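Local coordinates for galactose mutarotase-like protein (Clostridium acetobutylicum, PDB 3OS7), which probably binds carbohydrates and may interconvert the anomers of aldose sugars, as aldose 1-epimerases (mutarotases) do, at residues A[79-85]-A[104-110]; A[180-184]-A[302-306]; A[216-220]-A[305-309]. One frame throughout, in Å; residues are numbered along the deposited sequence.

Contact 1 of 3, residues A[79-85]-A[104-110]; sequences PPNRIDD and NNNYIHG
Arg82 and Ile83 pair with Ile108 and Tyr107 in a short antiparallel ladder beside a site where His109 NE2 bonds a tartrate, which probably comes from the crystallisation liquor but may mark a pocket. Ile83 and Tyr107 are the hydrogen-bonded pair. Ile83 N lies 2.7 Å from Tyr107 O, and Tyr107 N returns a bond to Ile83 O at 3.1 Å. His109 N continues the ladder to Asn81 O, which it meets from above the carbonyl plane. The side chains of Arg82 and Ile108 share one face of the pair and run side by side. With CG1 anti to the backbone N (chi1 -163°) and an extended chi2 (176°), Ile108 carries CD1 out over the centre of the guanidinium, 3.7 Å from Arg82 CZ. Asn106 ND2 lies at the edge of the guanidinium, 3.5 Å from Arg82 CD; the amide and guanidinium planes are 83° apart. Both strands belong to a small antiparallel sheet in which 82-90 lies between 93-96 and 106-108. Asn105 and Asn106 both face Glu101 in a G1 beta bulge, and the Glu101 carboxylate accepts from Asn106 ND2 and makes a salt bridge to Arg82 NH2. Asn81 OD1 ties the same head group back to its own backbone, accepting from Arg82 N and, at 2.9 Å, from Arg82 NH1. Together these two partners probably limit its rotation. At the far end Asn105 ND2 reaches Asp85 OD1 at 2.9 Å from above the carboxylate plane. The same oxygen makes a salt bridge to Arg216.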
ATOM      1  N   PRO A  79       0.524  -4.631 -10.967  1.00 14.16           N
ATOM      2  CA  PRO A  79      -0.342  -3.477 -10.791  1.00 13.29           C
ATOM      3  C   PRO A  79      -1.196  -3.660  -9.533  1.00 13.83           C
ATOM      4  O   PRO A  79      -1.461  -4.798  -9.154  1.00 15.36           O
ATOM      5  CB  PRO A  79      -1.240  -3.549 -12.007  1.00 16.43           C
ATOM      6  CG  PRO A  79      -1.403  -5.029 -12.243  1.00 16.35           C
ATOM      7  CD  PRO A  79      -0.095  -5.641 -11.854  1.00 15.60           C
ATOM      8  N   PRO A  80      -1.664  -2.566  -8.921  1.00 14.39           N
ATOM      9  CA  PRO A  80      -2.663  -2.710  -7.866  1.00 11.92           C
ATOM     10  C   PRO A  80      -3.998  -3.162  -8.445  1.00 13.57           C
ATOM     11  O   PRO A  80      -4.472  -2.632  -9.427  1.00 13.85           O
ATOM     12  CB  PRO A  80      -2.775  -1.296  -7.286  1.00 13.19           C
ATOM     13  CG  PRO A  80      -2.475  -0.418  -8.414  1.00 11.69           C
ATOM     14  CD  PRO A  80      -1.481  -1.147  -9.297  1.00 14.28           C
ATOM     15  N   ASN A  81      -4.609  -4.147  -7.814  1.00 13.60           N
ATOM     16  CA  ASN A  81      -5.931  -4.590  -8.172  1.00 11.44           C
ATOM     17  C   ASN A  81      -5.977  -5.213  -9.574  1.00 12.34           C
ATOM     18  O   ASN A  81      -4.930  -5.681 -10.087  1.00 13.60           O
ATOM     19  CB  ASN A  81      -6.920  -3.432  -7.992  1.00 12.30           C
ATOM     20  CG  ASN A  81      -8.277  -3.908  -7.507  1.00 12.68           C
ATOM     21  OD1 ASN A  81      -9.041  -4.486  -8.269  1.00 12.82           O
ATOM     22  ND2 ASN A  81      -8.566  -3.690  -6.236  1.00 15.24           N
ATOM     23  N   ARG A  82      -7.152  -5.192 -10.206  1.00 12.60           N
ATOM     24  CA  ARG A  82      -7.468  -6.049 -11.349  1.00 11.03           C
ATOM     25  C   ARG A  82      -7.151  -5.525 -12.760  1.00 13.17           C
ATOM     26  O   ARG A  82      -7.264  -4.337 -13.047  1.00 14.14           O
ATOM     27  CB  ARG A  82      -8.945  -6.439 -11.283  1.00 12.03           C
ATOM     28  CG  ARG A  82      -9.287  -7.241 -10.065  1.00 14.50           C
ATOM     29  CD  ARG A  82     -10.761  -7.127  -9.771  1.00 18.80           C
ATOM     30  NE  ARG A  82     -11.098  -8.006  -8.667  1.00 18.34           N
ATOM     31  CZ  ARG A  82     -11.080  -7.667  -7.392  1.00 22.20           C
ATOM     32  NH1 ARG A  82     -10.782  -6.433  -7.009  1.00 20.37           N
ATOM     33  NH2 ARG A  82     -11.391  -8.577  -6.493  1.00 22.57           N
ATOM     34  N   ILE A  83      -6.699  -6.443 -13.619  1.00 11.38           N
ATOM     35  CA  ILE A  83      -6.665  -6.238 -15.058  1.00 10.79           C
ATOM     36  C   ILE A  83      -7.640  -7.228 -15.678  1.00 13.57           C
ATOM     37  O   ILE A  83      -7.459  -8.466 -15.535  1.00 14.31           O
ATOM     38  CB  ILE A  83      -5.262  -6.459 -15.686  1.00 13.27           C
ATOM     39  CG1 ILE A  83      -4.163  -5.648 -14.976  1.00 17.02           C
ATOM     40  CG2 ILE A  83      -5.284  -6.206 -17.228  1.00 13.49           C
ATOM     41  CD1 ILE A  83      -4.377  -4.172 -14.913  1.00 18.34           C
ATOM     42  N   ASP A  84      -8.654  -6.693 -16.361  1.00 14.04           N
ATOM     43  CA  ASP A  84      -9.691  -7.486 -17.024  1.00 13.56           C
ATOM     44  C   ASP A  84      -9.151  -8.581 -17.941  1.00 13.10           C
ATOM     45  O   ASP A  84      -8.389  -8.312 -18.884  1.00 14.34           O
ATOM     46  CB  ASP A  84     -10.611  -6.488 -17.792  1.00 19.68           C
ATOM     47  CG  ASP A  84     -11.801  -7.146 -18.477  1.00 22.54           C
ATOM     48  OD1 ASP A  84     -11.933  -8.388 -18.439  1.00 22.06           O
ATOM     49  OD2 ASP A  84     -12.621  -6.371 -19.053  1.00 20.13           O
ATOM     50  N   ASP A  85      -9.498  -9.849 -17.643  1.00 15.78           N
ATOM     51  CA  ASP A  85      -9.037 -11.003 -18.449  1.00 15.52           C
ATOM     52  C   ASP A  85      -7.518 -11.153 -18.503  1.00 16.32           C
ATOM     53  O   ASP A  85      -6.986 -11.884 -19.339  1.00 16.60           O
ATOM     54  CB  ASP A  85      -9.616 -10.960 -19.893  1.00 16.12           C
ATOM     55  CG  ASP A  85     -11.109 -11.158 -19.954  1.00 22.27           C
ATOM     56  OD1 ASP A  85     -11.709 -11.668 -18.979  1.00 22.69           O
ATOM     57  OD2 ASP A  85     -11.703 -10.775 -20.995  1.00 24.66           O
ATOM     58  N   ASN A 104     -13.456 -14.132 -11.069  1.00 20.25           N
ATOM     59  CA  ASN A 104     -13.750 -12.964 -11.906  1.00 17.99           C
ATOM     60  C   ASN A 104     -12.898 -12.859 -13.212  1.00 19.00           C
ATOM     61  O   ASN A 104     -13.005 -11.870 -13.960  1.00 14.86           O
ATOM     62  CB  ASN A 104     -13.610 -11.691 -11.062  1.00 18.35           C
ATOM     63  CG  ASN A 104     -14.655 -11.598  -9.972  1.00 21.98           C
ATOM     64  OD1 ASN A 104     -15.813 -11.925 -10.191  1.00 19.35           O
ATOM     65  ND2 ASN A 104     -14.253 -11.121  -8.804  1.00 23.93           N
ATOM     66  N   ASN A 105     -12.084 -13.886 -13.470  1.00 17.24           N
ATOM     67  CA  ASN A 105     -11.177 -13.984 -14.622  1.00 16.40           C
ATOM     68  C   ASN A 105     -10.318 -12.739 -14.832  1.00 15.42           C
ATOM     69  O   ASN A 105     -10.387 -12.096 -15.867  1.00 16.18           O
ATOM     70  CB  ASN A 105     -11.959 -14.342 -15.896  1.00 16.78           C
ATOM     71  CG  ASN A 105     -11.090 -14.988 -16.939  1.00 19.51           C
ATOM     72  OD1 ASN A 105     -10.509 -16.066 -16.708  1.00 18.60           O
ATOM     73  ND2 ASN A 105     -10.977 -14.345 -18.093  1.00 20.30           N
ATOM     74  N   ASN A 106      -9.525 -12.405 -13.817  1.00 15.85           N
ATOM     75  CA  ASN A 106      -8.645 -11.246 -13.873  1.00 13.81           C
ATOM     76  C   ASN A 106      -7.228 -11.615 -13.486  1.00 14.05           C
ATOM     77  O   ASN A 106      -6.994 -12.665 -12.867  1.00 15.78           O
ATOM     78  CB  ASN A 106      -9.162 -10.183 -12.911  1.00 13.25           C
ATOM     79  CG  ASN A 106     -10.498  -9.609 -13.321  1.00 15.03           C
ATOM     80  OD1 ASN A 106     -10.768  -9.355 -14.515  1.00 16.65           O
ATOM     81  ND2 ASN A 106     -11.352  -9.383 -12.327  1.00 15.18           N
ATOM     82  N   TYR A 107      -6.271 -10.753 -13.842  1.00 13.78           N
ATOM     83  CA  TYR A 107      -4.979 -10.720 -13.191  1.00 13.13           C
ATOM     84  C   TYR A 107      -5.046  -9.652 -12.120  1.00 13.50           C
ATOM     85  O   TYR A 107      -5.537  -8.543 -12.378  1.00 14.74           O
ATOM     86  CB  TYR A 107      -3.826 -10.443 -14.167  1.00 15.19           C
ATOM     87  CG  TYR A 107      -2.486 -10.558 -13.482  1.00 12.33           C
ATOM     88  CD1 TYR A 107      -1.939 -11.793 -13.195  1.00 13.58           C
ATOM     89  CD2 TYR A 107      -1.795  -9.430 -13.055  1.00 15.10           C
ATOM     90  CE1 TYR A 107      -0.755 -11.920 -12.535  1.00 14.05           C
ATOM     91  CE2 TYR A 107      -0.592  -9.554 -12.372  1.00 16.71           C
ATOM     92  CZ  TYR A 107      -0.084 -10.808 -12.112  1.00 14.42           C
ATOM     93  OH  TYR A 107       1.102 -10.955 -11.446  1.00 19.76           O
ATOM     94  N   ILE A 108      -4.518  -9.938 -10.923  1.00 11.13           N
ATOM     95  CA  ILE A 108      -4.684  -8.992  -9.799  1.00 12.24           C
ATOM     96  C   ILE A 108      -3.382  -8.870  -9.007  1.00 13.56           C
ATOM     97  O   ILE A 108      -2.680  -9.868  -8.808  1.00 13.49           O
ATOM     98  CB  ILE A 108      -5.847  -9.425  -8.873  1.00 13.34           C
ATOM     99  CG1 ILE A 108      -6.308  -8.293  -7.970  1.00 14.59           C
ATOM    100  CG2 ILE A 108      -5.458 -10.647  -8.051  1.00 11.99           C
ATOM    101  CD1 ILE A 108      -7.560  -8.625  -7.058  1.00 14.88           C
ATOM    102  N   HIS A 109      -3.049  -7.629  -8.619  1.00 12.33           N
ATOM    103  CA  HIS A 109      -2.038  -7.283  -7.604  1.00 11.85           C
ATOM    104  C   HIS A 109      -0.544  -7.447  -7.938  1.00 14.07           C
ATOM    105  O   HIS A 109       0.305  -6.786  -7.328  1.00 14.12           O
ATOM    106  CB  HIS A 109      -2.338  -7.973  -6.275  1.00 13.38           C
ATOM    107  CG  HIS A 109      -3.594  -7.502  -5.616  1.00 15.74           C
ATOM    108  ND1 HIS A 109      -4.041  -6.190  -5.698  1.00 14.19           N
ATOM    109  CD2 HIS A 109      -4.471  -8.155  -4.814  1.00 17.08           C
ATOM    110  CE1 HIS A 109      -5.172  -6.084  -5.012  1.00 14.58           C
ATOM    111  NE2 HIS A 109      -5.454  -7.262  -4.472  1.00 15.33           N
ATOM    112  N   GLY A 110      -0.219  -8.308  -8.892  1.00 13.65           N
ATOM    113  CA  GLY A 110       1.181  -8.548  -9.237  1.00 13.63           C
ATOM    114  C   GLY A 110       1.914  -9.570  -8.363  1.00 14.29           C
ATOM    115  O   GLY A 110       1.346 -10.156  -7.449  1.00 15.38           O
TER

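Contact 2 of 3, residues A[180-184]-A[302-306]; sequences LSVGY and PQTSI
Ser181 OG and Ser305 OG share a short hydrogen bond of 2.6 Å; either hydroxyl could be the donor. Next to it Thr304 grips Val182 at both backbone polar atoms. Thr304 N gives a bond to Val182 O at 2.9 Å, nearly in line with the carbonyl. Val182 N gives one to Thr304 OG1 at 3.0 Å, almost straight at 169°. Thr304 OG1 stands between its own backbone N and carbonyl carbon (chi1 58°). This points it at Val182 N, so a side-chain oxygen, not a backbone carbonyl, accepts the N-H. The methyl CG2 of Thr304 then packs 4.1 Å from Val182 CB. Further along, Tyr184 N bonds Pro302 O at 3.0 Å. These bonds join strand 178-189 to the end of strand 297-303, antiparallel neighbours in what is probably the beta-sandwich of the galactose mutarotase-like fold. Gly183 pairs with Gln303 in a single bridge, and Gly183 CA lies 3.1 Å from Pro302 O, a close backbone approach. In the next shell a water accepts from Thr304 OG1 and donates to Leu180 O at 2.8 Å. The threonine hydroxyl is thus both donor and acceptor. The extended Gln303 side chain turns NE2 back to Ser305 O at 2.9 Å, linking the strand end to the loop that follows it. Ser305 OG also bonds Ser309 OG. Trp330 packs on Leu180, Val182 and Thr304, and Tyr184 OH bonds Thr168 OG1.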
ATOM      1  N   LEU A 180       2.774   1.333 -16.422  1.00 15.89           N
ATOM      2  CA  LEU A 180       3.032   1.581 -15.016  1.00 16.84           C
ATOM      3  C   LEU A 180       1.737   1.881 -14.263  1.00 16.51           C
ATOM      4  O   LEU A 180       0.993   2.808 -14.606  1.00 16.38           O
ATOM      5  CB  LEU A 180       3.944   2.798 -14.864  1.00 18.80           C
ATOM      6  CG  LEU A 180       4.286   3.218 -13.431  1.00 21.27           C
ATOM      7  CD1 LEU A 180       5.276   2.266 -12.803  1.00 21.37           C
ATOM      8  CD2 LEU A 180       4.838   4.618 -13.481  1.00 31.70           C
ATOM      9  N   SER A 181       1.513   1.104 -13.220  1.00 14.56           N
ATOM     10  CA  SER A 181       0.475   1.383 -12.226  1.00 14.26           C
ATOM     11  C   SER A 181       0.963   0.711 -10.945  1.00 13.17           C
ATOM     12  O   SER A 181       1.390  -0.433 -10.971  1.00 13.93           O
ATOM     13  CB  SER A 181      -0.839   0.827 -12.697  1.00 15.61           C
ATOM     14  OG  SER A 181      -1.863   1.033 -11.760  1.00 15.22           O
ATOM     15  N   VAL A 182       0.970   1.460  -9.867  1.00 11.92           N
ATOM     16  CA  VAL A 182       1.554   1.038  -8.608  1.00 12.60           C
ATOM     17  C   VAL A 182       0.551   1.331  -7.491  1.00 13.52           C
ATOM     18  O   VAL A 182      -0.181   2.314  -7.545  1.00 11.15           O
ATOM     19  CB  VAL A 182       2.842   1.841  -8.296  1.00 15.23           C
ATOM     20  CG1 VAL A 182       3.471   1.405  -6.928  1.00 12.81           C
ATOM     21  CG2 VAL A 182       3.853   1.696  -9.406  1.00 16.41           C
ATOM     22  N   GLY A 183       0.595   0.535  -6.431  1.00 11.11           N
ATOM     23  CA  GLY A 183      -0.177   0.831  -5.246  1.00 12.24           C
ATOM     24  C   GLY A 183       0.279  -0.023  -4.084  1.00 13.38           C
ATOM     25  O   GLY A 183       1.311  -0.699  -4.163  1.00 12.73           O
ATOM     26  N   TYR A 184      -0.479   0.067  -2.987  1.00 12.56           N
ATOM     27  CA  TYR A 184      -0.218  -0.727  -1.816  1.00 11.82           C
ATOM     28  C   TYR A 184      -1.500  -1.306  -1.271  1.00 13.48           C
ATOM     29  O   TYR A 184      -2.539  -0.680  -1.312  1.00 13.14           O
ATOM     30  CB  TYR A 184       0.397   0.093  -0.712  1.00 12.31           C
ATOM     31  CG  TYR A 184       1.870   0.318  -0.859  1.00 15.14           C
ATOM     32  CD1 TYR A 184       2.360   1.355  -1.612  1.00 19.06           C
ATOM     33  CD2 TYR A 184       2.778  -0.509  -0.204  1.00 20.15           C
ATOM     34  CE1 TYR A 184       3.706   1.546  -1.745  1.00 18.84           C
ATOM     35  CE2 TYR A 184       4.107  -0.337  -0.327  1.00 19.21           C
ATOM     36  CZ  TYR A 184       4.588   0.711  -1.071  1.00 17.32           C
ATOM     37  OH  TYR A 184       5.957   0.895  -1.181  1.00 22.14           O
ATOM     38  N   PRO A 302      -3.815   2.837  -1.436  1.00 12.03           N
ATOM     39  CA  PRO A 302      -3.551   3.872  -2.420  1.00 11.98           C
ATOM     40  C   PRO A 302      -3.102   3.281  -3.739  1.00 12.56           C
ATOM     41  O   PRO A 302      -2.439   2.240  -3.749  1.00 12.89           O
ATOM     42  CB  PRO A 302      -2.441   4.687  -1.784  1.00 14.56           C
ATOM     43  CG  PRO A 302      -1.758   3.779  -0.869  1.00 17.44           C
ATOM     44  CD  PRO A 302      -2.805   2.842  -0.349  1.00  9.57           C
ATOM     45  N   GLN A 303      -3.457   3.958  -4.829  1.00 11.48           N
ATOM     46  CA  GLN A 303      -3.101   3.527  -6.186  1.00 10.86           C
ATOM     47  C   GLN A 303      -2.805   4.728  -7.056  1.00 10.42           C
ATOM     48  O   GLN A 303      -3.436   5.764  -6.903  1.00 11.35           O
ATOM     49  CB  GLN A 303      -4.255   2.725  -6.854  1.00 12.35           C
ATOM     50  CG  GLN A 303      -4.858   1.641  -6.022  1.00 15.08           C
ATOM     51  CD  GLN A 303      -5.880   0.758  -6.736  1.00 17.24           C
ATOM     52  OE1 GLN A 303      -6.199  -0.320  -6.251  1.00 17.72           O
ATOM     53  NE2 GLN A 303      -6.381   1.194  -7.883  1.00 14.51           N
ATOM     54  N   THR A 304      -1.862   4.579  -7.987  1.00  9.67           N
ATOM     55  CA  THR A 304      -1.586   5.637  -8.965  1.00 12.47           C
ATOM     56  C   THR A 304      -2.680   5.816 -10.005  1.00 14.15           C
ATOM     57  O   THR A 304      -2.776   6.855 -10.652  1.00 13.91           O
ATOM     58  CB  THR A 304      -0.257   5.375  -9.705  1.00 10.88           C
ATOM     59  OG1 THR A 304      -0.315   4.088 -10.364  1.00 12.92           O
ATOM     60  CG2 THR A 304       0.889   5.410  -8.712  1.00 11.02           C
ATOM     61  N   SER A 305      -3.496   4.796 -10.189  1.00 11.49           N
ATOM     62  CA  SER A 305      -4.480   4.799 -11.225  1.00 14.01           C
ATOM     63  C   SER A 305      -5.699   4.007 -10.788  1.00 15.82           C
ATOM     64  O   SER A 305      -5.668   3.277  -9.803  1.00 13.36           O
ATOM     65  CB  SER A 305      -3.911   4.222 -12.523  1.00 16.70           C
ATOM     66  OG  SER A 305      -3.675   2.826 -12.481  1.00 17.85           O
ATOM     67  N   ILE A 306      -6.756   4.161 -11.566  1.00 12.73           N
ATOM     68  CA  ILE A 306      -7.976   3.444 -11.348  1.00 12.44           C
ATOM     69  C   ILE A 306      -7.747   1.933 -11.547  1.00 11.33           C
ATOM     70  O   ILE A 306      -6.814   1.501 -12.242  1.00 12.15           O
ATOM     71  CB  ILE A 306      -9.104   3.997 -12.272  1.00 12.54           C
ATOM     72  CG1 ILE A 306     -10.475   3.578 -11.770  1.00 15.02           C
ATOM     73  CG2 ILE A 306      -8.894   3.595 -13.757  1.00 11.34           C
ATOM     74  CD1 ILE A 306     -11.592   4.308 -12.493  1.00 13.27           C
TER
HETATM   75  O   HOH W   1      -0.424   4.600 -12.945  1.00 20.28           O

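Contact 3 of 3, residues A[216-220]-A[305-309]; sequences RNLPT and SIINS
Pro219 lays its ring against Ile306, Ile307 and Asn308. Starting at the backbone end, Pro219 CB lies 4.1 Å from Ile306 CD1. Pro219 CG makes the closest approach, 3.1 Å from Ile307 O. It also touches Ile306 CG1. Pro219 CD closes the ring over Ile307 CG2 at 3.8 Å and meets Asn308 CB at 4.0 Å. The surface it meets is a type II beta turn from Ile306 to Ser309, in the loop that follows strand 297-303. Asn308 has the positive phi (63°) expected of the third residue of such a turn. Its CG is anti to the backbone N (chi1 -165°), which brings the amide beside Leu218; Leu218 CD2 is 4.0 Å from Asn308 CG, the two side chains meeting at a slant. A water bridges the backbone O of Pro219 and the side-chain amide of Asn308. It donates to Pro219 O at 2.7 Å and accepts from Asn308 ND2 at 2.9 Å. The other amide atom, Asn308 OD1, takes Asp84 N and Asn311 ND2. Leu218 CD1 lies over the Arg216 guanidinium, which makes a salt bridge to Asp84.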
ATOM      1  N   ARG A 216     -17.714  -8.236 -11.767  1.00 16.97           N
ATOM      2  CA  ARG A 216     -16.334  -8.757 -11.770  1.00 18.48           C
ATOM      3  C   ARG A 216     -15.347  -7.840 -11.046  1.00 18.62           C
ATOM      4  O   ARG A 216     -14.140  -8.028 -11.097  1.00 17.55           O
ATOM      5  CB  ARG A 216     -15.898  -9.007 -13.210  1.00 18.24           C
ATOM      6  CG  ARG A 216     -16.655 -10.150 -13.859  1.00 18.72           C
ATOM      7  CD  ARG A 216     -16.327 -10.296 -15.317  1.00 21.32           C
ATOM      8  NE  ARG A 216     -14.907 -10.568 -15.493  1.00 18.70           N
ATOM      9  CZ  ARG A 216     -14.172 -10.192 -16.535  1.00 19.79           C
ATOM     10  NH1 ARG A 216     -14.693  -9.498 -17.543  1.00 23.22           N
ATOM     11  NH2 ARG A 216     -12.890 -10.522 -16.569  1.00 14.01           N
ATOM     12  N   ASN A 217     -15.879  -6.852 -10.336  1.00 16.91           N
ATOM     13  CA  ASN A 217     -15.098  -5.854  -9.630  1.00 14.13           C
ATOM     14  C   ASN A 217     -14.248  -4.929 -10.500  1.00 12.75           C
ATOM     15  O   ASN A 217     -13.329  -4.307 -10.000  1.00 15.65           O
ATOM     16  CB  ASN A 217     -14.287  -6.477  -8.477  1.00 14.34           C
ATOM     17  CG  ASN A 217     -15.181  -6.939  -7.328  1.00 25.64           C
ATOM     18  OD1 ASN A 217     -16.265  -6.411  -7.130  1.00 30.71           O
ATOM     19  ND2 ASN A 217     -14.727  -7.913  -6.580  1.00 25.85           N
ATOM     20  N   LEU A 218     -14.623  -4.801 -11.769  1.00 15.46           N
ATOM     21  CA  LEU A 218     -14.009  -3.871 -12.724  1.00 15.63           C
ATOM     22  C   LEU A 218     -14.843  -2.585 -12.741  1.00 15.34           C
ATOM     23  O   LEU A 218     -16.066  -2.640 -12.636  1.00 16.23           O
ATOM     24  CB  LEU A 218     -13.973  -4.488 -14.120  1.00 15.59           C
ATOM     25  CG  LEU A 218     -13.221  -5.820 -14.196  1.00 15.47           C
ATOM     26  CD1 LEU A 218     -13.537  -6.570 -15.519  1.00 18.15           C
ATOM     27  CD2 LEU A 218     -11.765  -5.579 -14.023  1.00 12.56           C
ATOM     28  N   PRO A 219     -14.184  -1.425 -12.864  1.00 17.14           N
ATOM     29  CA  PRO A 219     -14.978  -0.193 -12.921  1.00 17.64           C
ATOM     30  C   PRO A 219     -15.858  -0.133 -14.122  1.00 16.84           C
ATOM     31  O   PRO A 219     -15.460  -0.556 -15.230  1.00 17.44           O
ATOM     32  CB  PRO A 219     -13.931   0.922 -13.019  1.00 18.00           C
ATOM     33  CG  PRO A 219     -12.633   0.284 -12.679  1.00 22.18           C
ATOM     34  CD  PRO A 219     -12.740  -1.163 -12.957  1.00 15.34           C
ATOM     35  N   THR A 220     -17.052   0.425 -13.934  1.00 19.18           N
ATOM     36  CA  THR A 220     -17.925   0.697 -15.074  1.00 17.92           C
ATOM     37  C   THR A 220     -17.483   1.916 -15.838  1.00 19.64           C
ATOM     38  O   THR A 220     -17.880   2.106 -16.990  1.00 18.61           O
ATOM     39  CB  THR A 220     -19.382   0.891 -14.655  1.00 18.26           C
ATOM     40  OG1 THR A 220     -19.508   2.114 -13.929  1.00 15.99           O
ATOM     41  CG2 THR A 220     -19.848  -0.254 -13.800  1.00 19.42           C
ATOM     42  N   SER A 305      -3.496   4.796 -10.189  1.00 11.49           N
ATOM     43  CA  SER A 305      -4.480   4.799 -11.225  1.00 14.01           C
ATOM     44  C   SER A 305      -5.699   4.007 -10.788  1.00 15.82           C
ATOM     45  O   SER A 305      -5.668   3.277  -9.803  1.00 13.36           O
ATOM     46  CB  SER A 305      -3.911   4.222 -12.523  1.00 16.70           C
ATOM     47  OG  SER A 305      -3.675   2.826 -12.481  1.00 17.85           O
ATOM     48  N   ILE A 306      -6.756   4.161 -11.566  1.00 12.73           N
ATOM     49  CA  ILE A 306      -7.976   3.444 -11.348  1.00 12.44           C
ATOM     50  C   ILE A 306      -7.747   1.933 -11.547  1.00 11.33           C
ATOM     51  O   ILE A 306      -6.814   1.501 -12.242  1.00 12.15           O
ATOM     52  CB  ILE A 306      -9.104   3.997 -12.272  1.00 12.54           C
ATOM     53  CG1 ILE A 306     -10.475   3.578 -11.770  1.00 15.02           C
ATOM     54  CG2 ILE A 306      -8.894   3.595 -13.757  1.00 11.34           C
ATOM     55  CD1 ILE A 306     -11.592   4.308 -12.493  1.00 13.27           C
ATOM     56  N   ILE A 307      -8.595   1.134 -10.925  1.00 11.92           N
ATOM     57  CA  ILE A 307      -8.617  -0.294 -11.184  1.00 10.69           C
ATOM     58  C   ILE A 307      -8.769  -0.511 -12.696  1.00 12.14           C
ATOM     59  O   ILE A 307      -9.558   0.186 -13.336  1.00 13.09           O
ATOM     60  CB  ILE A 307      -9.793  -0.977 -10.473  1.00  9.82           C
ATOM     61  CG1 ILE A 307      -9.649  -0.866  -8.957  1.00  9.64           C
ATOM     62  CG2 ILE A 307      -9.890  -2.479 -10.905  1.00 11.06           C
ATOM     63  CD1 ILE A 307     -10.812  -1.534  -8.178  1.00 11.14           C
ATOM     64  N   ASN A 308      -8.003  -1.449 -13.252  1.00 12.69           N
ATOM     65  CA  ASN A 308      -8.081  -1.821 -14.686  1.00 11.83           C
ATOM     66  C   ASN A 308      -7.702  -0.642 -15.606  1.00 12.35           C
ATOM     67  O   ASN A 308      -8.186  -0.577 -16.702  1.00 12.17           O
ATOM     68  CB  ASN A 308      -9.495  -2.337 -15.002  1.00 12.94           C
ATOM     69  CG  ASN A 308      -9.605  -3.079 -16.354  1.00 13.39           C
ATOM     70  OD1 ASN A 308      -8.696  -3.782 -16.781  1.00 14.44           O
ATOM     71  ND2 ASN A 308     -10.770  -2.964 -16.985  1.00 11.45           N
ATOM     72  N   SER A 309      -6.862   0.281 -15.126  1.00 13.05           N
ATOM     73  CA  SER A 309      -6.561   1.536 -15.832  1.00 14.06           C
ATOM     74  C   SER A 309      -6.095   1.373 -17.300  1.00 14.34           C
ATOM     75  O   SER A 309      -6.462   2.186 -18.130  1.00 18.46           O
ATOM     76  CB  SER A 309      -5.524   2.384 -15.075  1.00 15.62           C
ATOM     77  OG  SER A 309      -4.224   1.809 -15.070  1.00 16.15           O
TER
HETATM   78  O   HOH W   2     -13.194  -1.461 -16.456  1.00 18.18           O

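From the N terminus, contact 1 closes first, joining 79-85 to 104-110 around a loop that contains strand 93-96. It is complete before contact 2 opens at 180-184. Contact 2 closes a long loop on the end of strand 297-303. Contact 3 opens inside that loop, at 216-220, but runs past its end to 309, so it is not wholly nested; the two share Ser305 and Ile306. Contact 1 touches both others. Pro80 packs on Ser181 and Val182, and Pro80 and Asn81 pack on Gln303. Arg216 reaches Asn104, Asn105, Asn106 and Asp85. Together the contacts join the small sheet of 82-90, strands 178-189 and 297-303, the loop after 297-303 and segment 216-220.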